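Local coordinates for protein 2-c-methyl-d-erythritol 2,4-cyclodiphosphate synthase (PDB 4C81) that cyclises 4-diphosphocytidyl-2-C-methyl-D-erythritol 2-phosphate to 2-C-methyl-D-erythritol 2,4-cyclodiphosphate, releasing CMP, as IspF of the non-mevalonate isoprenoid pathway, at residues N6-G11 / N176-P181. The protein carries 1 engineered substitution. Residues are numbered along the deposited sequence; the frame is centred on the assembly and turned at random. Where two conformers were deposited one is given.
Sequences NGIRIG and NILLIP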
loop_
_atom_site.group_PDB
_atom_site.type_symbol
_atom_site.label_atom_id
_atom_site.label_comp_id
_atom_site.label_asym_id
_atom_site.label_seq_id
_atom_site.Cartn_x
_atom_site.Cartn_y
_atom_site.Cartn_z
ATOM N N ASN A 6 11.242 9.645 -17.774
ATOM C CA ASN A 6 10.403 8.940 -18.741
ATOM C C ASN A 6 10.543 7.420 -18.631
ATOM O O ASN A 6 10.287 6.696 -19.595
ATOM C CB ASN A 6 10.742 9.403 -20.167
ATOM C CG ASN A 6 10.161 10.774 -20.503
ATOM O OD1 ASN A 6 9.688 11.503 -19.631
ATOM N ND2 ASN A 6 10.196 11.125 -21.783
ATOM N N GLY A 7 10.937 6.938 -17.453
ATOM C CA GLY A 7 11.078 5.504 -17.210
ATOM C C GLY A 7 9.831 4.910 -16.582
ATOM O O GLY A 7 8.802 5.580 -16.475
ATOM N N ILE A 8 9.932 3.651 -16.163
ATOM C CA ILE A 8 8.812 2.963 -15.527
ATOM C C ILE A 8 8.370 3.730 -14.275
ATOM O O ILE A 8 9.203 4.227 -13.515
ATOM C CB ILE A 8 9.166 1.489 -15.189
ATOM C CG1 ILE A 8 7.923 0.726 -14.720
ATOM C CG2 ILE A 8 10.275 1.415 -14.145
ATOM C CD1 ILE A 8 8.147 -0.765 -14.584
ATOM N N ARG A 9 7.055 3.830 -14.086
ATOM C CA ARG A 9 6.473 4.590 -12.975
ATOM C C ARG A 9 5.516 3.736 -12.154
ATOM O O ARG A 9 4.716 2.977 -12.705
ATOM C CB ARG A 9 5.734 5.822 -13.500
ATOM C CG ARG A 9 6.660 6.975 -13.875
ATOM C CD ARG A 9 5.936 8.059 -14.651
ATOM N NE ARG A 9 6.806 9.208 -14.910
ATOM C CZ ARG A 9 7.029 10.216 -14.065
ATOM N NH1 ARG A 9 6.447 10.261 -12.867
ATOM N NH2 ARG A 9 7.846 11.202 -14.423
ATOM N N ILE A 10 5.623 3.877 -10.834
ATOM C CA ILE A 10 4.729 3.234 -9.873
ATOM C C ILE A 10 3.724 4.254 -9.347
ATOM O O ILE A 10 4.060 5.418 -9.105
ATOM C CB ILE A 10 5.522 2.621 -8.677
ATOM C CG1 ILE A 10 4.603 1.813 -7.751
ATOM C CG2 ILE A 10 6.233 3.703 -7.880
ATOM C CD1 ILE A 10 5.355 0.999 -6.722
ATOM N N GLY A 11 2.486 3.800 -9.166
ATOM C CA GLY A 11 1.452 4.608 -8.549
ATOM C C GLY A 11 0.639 3.809 -7.552
ATOM O O GLY A 11 0.406 2.617 -7.741
ATOM N N ASN A 176 -2.864 -0.251 -7.047
ATOM C CA ASN A 176 -1.440 -0.218 -7.341
ATOM C C ASN A 176 -1.231 -0.448 -8.822
ATOM O O ASN A 176 -1.774 -1.396 -9.388
ATOM C CB ASN A 176 -0.711 -1.302 -6.555
ATOM C CG ASN A 176 -0.964 -1.205 -5.074
ATOM O OD1 ASN A 176 -0.201 -0.570 -4.349
ATOM N ND2 ASN A 176 -2.058 -1.808 -4.616
ATOM N N ILE A 177 -0.434 0.412 -9.445
ATOM C CA ILE A 177 -0.285 0.393 -10.898
ATOM C C ILE A 177 1.159 0.624 -11.329
ATOM O O ILE A 177 1.934 1.272 -10.623
ATOM C CB ILE A 177 -1.212 1.457 -11.528
ATOM C CG1 ILE A 177 -1.452 1.163 -13.009
ATOM C CG2 ILE A 177 -0.676 2.871 -11.298
ATOM C CD1 ILE A 177 -2.585 1.963 -13.586
ATOM N N LEU A 178 1.515 0.057 -12.482
ATOM C CA LEU A 178 2.765 0.380 -13.156
ATOM C C LEU A 178 2.420 1.005 -14.495
ATOM O O LEU A 178 1.542 0.511 -15.207
ATOM C CB LEU A 178 3.601 -0.872 -13.401
ATOM C CG LEU A 178 4.264 -1.504 -12.184
ATOM C CD1 LEU A 178 4.919 -2.813 -12.599
ATOM C CD2 LEU A 178 5.281 -0.573 -11.527
ATOM N N LEU A 179 3.094 2.102 -14.818
ATOM C CA LEU A 179 3.033 2.682 -16.149
ATOM C C LEU A 179 4.356 2.435 -16.865
ATOM O O LEU A 179 5.428 2.704 -16.322
ATOM C CB LEU A 179 2.755 4.179 -16.074
ATOM C CG LEU A 179 1.499 4.590 -15.300
ATOM C CD1 LEU A 179 1.362 6.094 -15.298
ATOM C CD2 LEU A 179 0.234 3.937 -15.859
ATOM N N ILE A 180 4.263 1.926 -18.093
ATOM C CA ILE A 180 5.427 1.554 -18.892
ATOM C C ILE A 180 5.580 2.524 -20.062
ATOM O O ILE A 180 4.619 2.754 -20.795
ATOM C CB ILE A 180 5.265 0.127 -19.470
ATOM C CG1 ILE A 180 4.827 -0.865 -18.384
ATOM C CG2 ILE A 180 6.561 -0.338 -20.119
ATOM C CD1 ILE A 180 5.767 -0.942 -17.190
ATOM N N PRO A 181 6.787 3.095 -20.247
ATOM C CA PRO A 181 6.950 4.010 -21.380
ATOM C C PRO A 181 6.729 3.317 -22.722
ATOM O O PRO A 181 7.081 2.146 -22.880
ATOM C CB PRO A 181 8.404 4.486 -21.250
ATOM C CG PRO A 181 9.082 3.469 -20.428
ATOM C CD PRO A 181 8.044 2.907 -19.504
#
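R9 and L179 form an antiparallel hydrogen-bonded pair where the first and last strands of the chain, 9-21 and 170-181, lie next to each other in the mixed sheet of the IspF (YgbB) fold. R9 N bonds L179 O at 3.0 Å, and L179 N returns a bond to R9 O at 2.8 Å. Both are nearly straight. G11 and I177 repeat the exchange, with I10 and L178 as the non-hydrogen-bonded pair between them. The carbonyl oxygens also receive CA-H...O contacts: L178 CA lies 3.3 Å from R9 O. Beyond the paired residues, the P181 ring lies against the backbone of 6-8, with CD 3.9 Å from I8 N and CB 3.3 Å from N6 O.

The side chains divide between the two faces of the sheet. On the face of I10 and L178, CD2 of L178 packs against I10 CB at 4.3 Å. The ends of I8 and I180 meet beside L178. In the conformer given for I8, its CG1 is anti to the backbone N (chi1 -171°) and lies 3.7 Å from CD1 of I180. The two side chains run side by side and point the same way. CD1 of I8 then also comes to 4.2 Å from L178 CD2. This face is turned to the trimer interior: I8 packs on I8 of both other subunits, and L178 on L178 of the second subunit and I10 of the third.

I177 and L179 occupy the other face, where they touch helix 64-77. R9 has its CB on this face, but its guanidinium leads away from strand 170-181. R9 NH1 bonds A76 O, and R9 NH2 bonds both Y5 O and S150 O of the second subunit.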